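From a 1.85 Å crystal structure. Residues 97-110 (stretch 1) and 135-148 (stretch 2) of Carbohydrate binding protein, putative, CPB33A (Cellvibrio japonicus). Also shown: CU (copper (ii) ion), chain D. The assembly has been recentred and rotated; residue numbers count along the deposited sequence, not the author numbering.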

# COMPACT_ATOMS: atom_id res chain seq x y z
N THR A 97 5.28 -11.03 -7.87
CA THR A 97 6.30 -11.37 -8.88
C THR A 97 7.13 -12.53 -8.40
O THR A 97 7.64 -13.30 -9.21
CB THR A 97 7.19 -10.16 -9.20
OG1 THR A 97 7.95 -9.76 -8.01
CG2 THR A 97 6.29 -9.04 -9.79
N ALA A 98 7.36 -12.59 -7.08
CA ALA A 98 7.99 -13.74 -6.50
C ALA A 98 7.15 -14.17 -5.30
O ALA A 98 7.13 -13.45 -4.30
CB ALA A 98 9.43 -13.41 -6.08
N ALA A 99 6.56 -15.35 -5.36
CA ALA A 99 5.77 -15.91 -4.25
C ALA A 99 6.59 -16.18 -2.98
O ALA A 99 7.80 -16.38 -3.05
CB ALA A 99 5.08 -17.16 -4.70
N HIS A 100 5.93 -16.17 -1.82
CA HIS A 100 6.57 -16.46 -0.56
C HIS A 100 5.55 -17.18 0.34
O HIS A 100 4.32 -17.10 0.08
CB HIS A 100 7.10 -15.20 0.10
CG HIS A 100 8.18 -14.50 -0.67
ND1 HIS A 100 9.32 -15.15 -1.10
CD2 HIS A 100 8.31 -13.22 -1.09
CE1 HIS A 100 10.12 -14.29 -1.72
NE2 HIS A 100 9.51 -13.11 -1.75
N LYS A 101 6.05 -17.90 1.36
CA LYS A 101 5.18 -18.44 2.41
C LYS A 101 4.76 -17.21 3.21
O LYS A 101 5.55 -16.31 3.37
CB LYS A 101 5.88 -19.49 3.28
CG LYS A 101 6.57 -20.58 2.48
CD LYS A 101 6.57 -21.90 3.22
CE LYS A 101 6.70 -23.10 2.27
NZ LYS A 101 5.37 -23.50 1.70
N THR A 102 3.49 -17.15 3.61
CA THR A 102 2.83 -15.92 4.14
C THR A 102 2.34 -16.18 5.55
O THR A 102 1.61 -17.16 5.80
CB THR A 102 1.62 -15.53 3.24
OG1 THR A 102 2.12 -15.19 1.94
CG2 THR A 102 0.84 -14.36 3.79
N LYS A 103 2.72 -15.28 6.46
CA LYS A 103 2.13 -15.20 7.80
C LYS A 103 0.76 -14.53 7.68
O LYS A 103 -0.26 -15.00 8.27
CB LYS A 103 3.06 -14.45 8.74
CG LYS A 103 2.67 -14.56 10.20
CD LYS A 103 2.87 -15.97 10.72
CE LYS A 103 4.12 -16.08 11.57
NZ LYS A 103 4.50 -17.50 11.80
N TYR A 104 0.68 -13.48 6.88
CA TYR A 104 -0.60 -12.78 6.60
C TYR A 104 -0.55 -11.69 5.54
O TYR A 104 0.52 -11.07 5.28
CB TYR A 104 -1.15 -12.13 7.89
CG TYR A 104 -0.22 -11.18 8.58
CD1 TYR A 104 0.01 -9.88 8.07
CD2 TYR A 104 0.36 -11.52 9.78
CE1 TYR A 104 0.82 -8.98 8.74
CE2 TYR A 104 1.18 -10.64 10.47
CZ TYR A 104 1.43 -9.38 9.94
OH TYR A 104 2.26 -8.55 10.61
N PHE A 105 -1.70 -11.41 4.95
CA PHE A 105 -1.90 -10.10 4.30
C PHE A 105 -2.86 -9.36 5.18
O PHE A 105 -4.03 -9.87 5.45
CB PHE A 105 -2.50 -10.20 2.86
CG PHE A 105 -1.55 -10.84 1.85
CD1 PHE A 105 -1.43 -12.23 1.76
CD2 PHE A 105 -0.71 -10.05 1.06
CE1 PHE A 105 -0.55 -12.85 0.84
CE2 PHE A 105 0.17 -10.66 0.15
CZ PHE A 105 0.28 -12.05 0.06
N ARG A 106 -2.50 -8.13 5.55
CA ARG A 106 -3.40 -7.30 6.32
C ARG A 106 -3.74 -5.99 5.63
O ARG A 106 -2.88 -5.39 4.95
CB ARG A 106 -2.81 -6.93 7.71
CG ARG A 106 -2.88 -8.07 8.69
CD ARG A 106 -2.20 -7.68 10.00
NE ARG A 106 -2.24 -8.86 10.86
CZ ARG A 106 -1.49 -9.03 11.96
NH1 ARG A 106 -0.59 -8.14 12.29
NH2 ARG A 106 -1.58 -10.16 12.67
N TYR A 107 -4.99 -5.58 5.83
CA TYR A 107 -5.40 -4.27 5.40
C TYR A 107 -5.84 -3.37 6.52
O TYR A 107 -6.62 -3.80 7.44
CB TYR A 107 -6.54 -4.37 4.39
CG TYR A 107 -6.14 -5.17 3.17
CD1 TYR A 107 -5.85 -6.53 3.28
CD2 TYR A 107 -6.00 -4.56 1.94
CE1 TYR A 107 -5.51 -7.30 2.16
CE2 TYR A 107 -5.68 -5.30 0.79
CZ TYR A 107 -5.37 -6.63 0.94
OH TYR A 107 -5.01 -7.33 -0.14
N TYR A 108 -5.50 -2.09 6.33
CA TYR A 108 -5.88 -1.00 7.27
C TYR A 108 -6.51 0.09 6.47
O TYR A 108 -6.39 0.11 5.21
CB TYR A 108 -4.65 -0.44 8.01
CG TYR A 108 -3.92 -1.48 8.79
CD1 TYR A 108 -3.13 -2.47 8.14
CD2 TYR A 108 -3.99 -1.48 10.19
CE1 TYR A 108 -2.48 -3.45 8.89
CE2 TYR A 108 -3.33 -2.43 10.91
CZ TYR A 108 -2.59 -3.38 10.29
OH TYR A 108 -2.02 -4.27 11.10
N ILE A 109 -7.17 1.00 7.17
CA ILE A 109 -7.82 2.17 6.56
C ILE A 109 -7.76 3.36 7.51
O ILE A 109 -7.69 3.18 8.74
CB ILE A 109 -9.28 1.91 6.09
CG1 ILE A 109 -9.75 3.08 5.20
CG2 ILE A 109 -10.23 1.69 7.30
CD1 ILE A 109 -11.00 2.81 4.35
N THR A 110 -7.67 4.56 6.91
CA THR A 110 -7.92 5.84 7.51
C THR A 110 -9.34 5.99 8.12
O THR A 110 -10.32 5.33 7.70
CB THR A 110 -7.66 6.93 6.47
OG1 THR A 110 -8.15 6.49 5.20
CG2 THR A 110 -6.12 7.12 6.27
N ASP A 135 0.24 -20.59 1.82
CA ASP A 135 1.43 -20.98 1.05
C ASP A 135 1.71 -19.97 -0.09
O ASP A 135 1.09 -18.88 -0.13
CB ASP A 135 1.36 -22.42 0.58
CG ASP A 135 1.21 -23.40 1.73
OD1 ASP A 135 2.02 -23.34 2.68
OD2 ASP A 135 0.21 -24.19 1.72
N GLN A 136 2.64 -20.32 -0.98
CA GLN A 136 3.05 -19.39 -2.03
C GLN A 136 1.90 -19.25 -2.96
O GLN A 136 1.22 -20.21 -3.14
CB GLN A 136 4.28 -19.88 -2.77
CG GLN A 136 5.47 -20.05 -1.85
CD GLN A 136 5.74 -21.52 -1.56
OE1 GLN A 136 5.15 -22.16 -0.66
NE2 GLN A 136 6.61 -22.08 -2.38
N GLU A 137 1.68 -18.06 -3.47
CA GLU A 137 0.59 -17.73 -4.31
C GLU A 137 1.12 -16.78 -5.32
O GLU A 137 1.73 -15.83 -4.97
CB GLU A 137 -0.44 -16.97 -3.51
CG GLU A 137 -1.30 -17.90 -2.65
CD GLU A 137 -2.19 -17.11 -1.74
OE1 GLU A 137 -1.71 -16.16 -1.05
OE2 GLU A 137 -3.38 -17.46 -1.70
N TRP A 138 0.87 -17.05 -6.59
CA TRP A 138 1.21 -16.08 -7.58
C TRP A 138 0.31 -14.87 -7.52
O TRP A 138 0.71 -13.75 -7.89
CB TRP A 138 1.16 -16.74 -8.97
CG TRP A 138 2.31 -17.71 -9.16
CD1 TRP A 138 2.23 -19.08 -9.31
CD2 TRP A 138 3.71 -17.38 -9.16
NE1 TRP A 138 3.50 -19.60 -9.44
CE2 TRP A 138 4.43 -18.58 -9.35
CE3 TRP A 138 4.44 -16.16 -9.04
CZ2 TRP A 138 5.84 -18.62 -9.44
CZ3 TRP A 138 5.84 -16.19 -9.12
CH2 TRP A 138 6.52 -17.41 -9.31
N VAL A 139 -0.94 -15.11 -7.11
CA VAL A 139 -1.89 -14.04 -7.00
C VAL A 139 -2.60 -14.25 -5.67
O VAL A 139 -2.97 -15.38 -5.31
CB VAL A 139 -2.94 -14.02 -8.13
CG1 VAL A 139 -3.81 -12.79 -7.92
CG2 VAL A 139 -2.29 -13.92 -9.52
N SER A 140 -2.76 -13.19 -4.92
CA SER A 140 -3.30 -13.30 -3.56
C SER A 140 -4.53 -12.41 -3.52
O SER A 140 -4.44 -11.22 -3.73
CB SER A 140 -2.24 -12.83 -2.52
OG SER A 140 -1.22 -13.75 -2.34
N THR A 141 -5.69 -13.00 -3.26
CA THR A 141 -6.91 -12.25 -3.30
C THR A 141 -7.59 -12.20 -1.93
O THR A 141 -7.79 -13.22 -1.27
CB THR A 141 -7.96 -12.77 -4.35
OG1 THR A 141 -7.30 -12.87 -5.63
CG2 THR A 141 -8.98 -11.77 -4.46
N HIS A 142 -7.93 -10.98 -1.53
CA HIS A 142 -8.54 -10.78 -0.23
C HIS A 142 -9.82 -9.97 -0.45
O HIS A 142 -9.80 -8.89 -0.99
CB HIS A 142 -7.51 -10.07 0.64
CG HIS A 142 -6.18 -10.75 0.61
ND1 HIS A 142 -5.05 -10.16 0.06
CD2 HIS A 142 -5.81 -11.99 1.00
CE1 HIS A 142 -4.04 -11.01 0.13
NE2 HIS A 142 -4.46 -12.12 0.72
N ASN A 143 -10.96 -10.55 -0.08
CA ASN A 143 -12.17 -9.80 -0.13
C ASN A 143 -12.42 -8.98 1.12
O ASN A 143 -13.05 -9.49 2.05
CB ASN A 143 -13.31 -10.78 -0.17
CG ASN A 143 -14.01 -10.77 -1.50
OD1 ASN A 143 -13.36 -10.97 -2.56
ND2 ASN A 143 -15.33 -10.55 -1.46
N VAL A 144 -12.02 -7.71 1.11
CA VAL A 144 -11.85 -6.89 2.34
C VAL A 144 -13.18 -6.28 2.54
O VAL A 144 -13.82 -5.88 1.54
CB VAL A 144 -10.80 -5.78 2.09
CG1 VAL A 144 -10.65 -4.83 3.30
CG2 VAL A 144 -9.48 -6.43 1.74
N ILE A 145 -13.70 -6.28 3.78
CA ILE A 145 -14.97 -5.61 3.96
C ILE A 145 -14.68 -4.12 4.31
O ILE A 145 -14.12 -3.81 5.38
CB ILE A 145 -15.93 -6.32 4.97
CG1 ILE A 145 -16.16 -7.82 4.66
CG2 ILE A 145 -17.22 -5.53 5.22
CD1 ILE A 145 -16.42 -8.22 3.21
N LEU A 146 -15.04 -3.21 3.40
CA LEU A 146 -14.81 -1.77 3.63
C LEU A 146 -15.85 -1.26 4.59
O LEU A 146 -17.07 -1.52 4.40
CB LEU A 146 -14.85 -0.99 2.32
CG LEU A 146 -13.84 -1.51 1.31
CD1 LEU A 146 -14.23 -1.04 -0.11
CD2 LEU A 146 -12.41 -1.17 1.66
N PRO A 147 -15.39 -0.57 5.66
CA PRO A 147 -16.35 -0.03 6.61
C PRO A 147 -17.08 1.19 6.04
O PRO A 147 -16.67 1.72 4.98
CB PRO A 147 -15.47 0.38 7.81
CG PRO A 147 -14.16 0.81 7.17
CD PRO A 147 -14.00 -0.12 5.95
N TYR A 148 -18.14 1.66 6.69
CA TYR A 148 -18.74 2.93 6.25
C TYR A 148 -17.72 4.08 6.25
O TYR A 148 -17.15 4.40 7.29
CB TYR A 148 -19.95 3.31 7.12
CG TYR A 148 -20.62 4.55 6.63
CD1 TYR A 148 -21.48 4.49 5.53
CD2 TYR A 148 -20.38 5.79 7.23
CE1 TYR A 148 -22.12 5.64 5.04
CE2 TYR A 148 -21.01 6.94 6.76
CZ TYR A 148 -21.87 6.86 5.66
OH TYR A 148 -22.50 8.01 5.17
CU CU D . 9.89 -11.40 -2.50
O HOH W 1 3.07 -15.66 -2.08
O HOH W 2 0.91 -16.23 -0.22

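Strands 104-109 and 139-146 run in nearly the same direction, their axes 22° apart and 9.1 Å at closest approach. That spacing is too wide for backbone pairing, and no main-chain hydrogen bond joins them; the space between is filled by side chains. Phe105, Tyr107 and Ile109 point their CA-to-CB bonds toward the second stretch, and Ser140, His142 and Val144 point theirs back, while Tyr104, Arg106 and Tyr108 on one strand and Thr141 and Asn143 on the other point away. This alternation gives each strand a row of bumps and leaves hollows between them.

The row meshes in register. The imidazole of His142 touches both Phe105 and Tyr107, one with its face and the other at its edge. Its CE1 comes within 3.0 Å of Phe105 CG, over a face of the phenyl ring, a very close approach for two carbons. The two ring planes are inclined at 36° with centroids 4.5 Å apart, so the pair is oblique. Ser140 also sits over the phenyl face: its CB is 4.1 Å from the ring centroid and 28° off the normal, a CH-pi contact. The Ser140 hydroxyl is further held by its own stretch, with OG donating to Glu137 OE1 at 2.8 Å.

Tyr107 meets the same imidazole differently. Its OH lies near the plane of the His142 ring, at the edge, and forms a hydrogen bond of 2.8 Å with ND1; either atom could be the donor. The body of the tyrosine ring is left for Val144, whose CG2 stands 3.8 Å from the centroid and only 7° off the normal. A methyl so nearly centred over the face is the clearest knob-on-plate fit of the contact. Farther along, Ile109 CG2 meets Pro147 CG at 4.0 Å, an apolar contact just beyond the end of the second strand.

At the other end the two stretches come much closer, with CA atoms of His100 and Gln136 4.8 Å apart. Here the bump is a single methyl: Ala99 CB touches Gln136 CB at 3.4 Å and lies over one face of the Trp138 indole, 4.5 Å from CE3. The indole edge is occupied by the backbone, Thr97 O lying 3.4 Å from CZ3, near the ring plane. Nearby, Gln136 CA approaches His100 O at 3.4 Å with an angle of 153° at the hydrogen, consistent with a CA-H...O contact.

Lys101 starts sideways, but its end comes nearer the second stretch, where NZ donates to Gln136 OE1 at 2.7 Å and makes a longer salt bridge to Asp135 OD1 at 3.5 Å.

Two waters occupy gaps between the stretches. Water 1 accepts from His100 N at 2.9 Å and Glu137 N at 3.1 Å; water 2 lies 2.7 Å from each of Thr102 OG1, Asp135 O and Glu137 OE1. The CA-to-CB bond of His100 points away from the second stretch, and its NE2 binds copper at 1.9 Å.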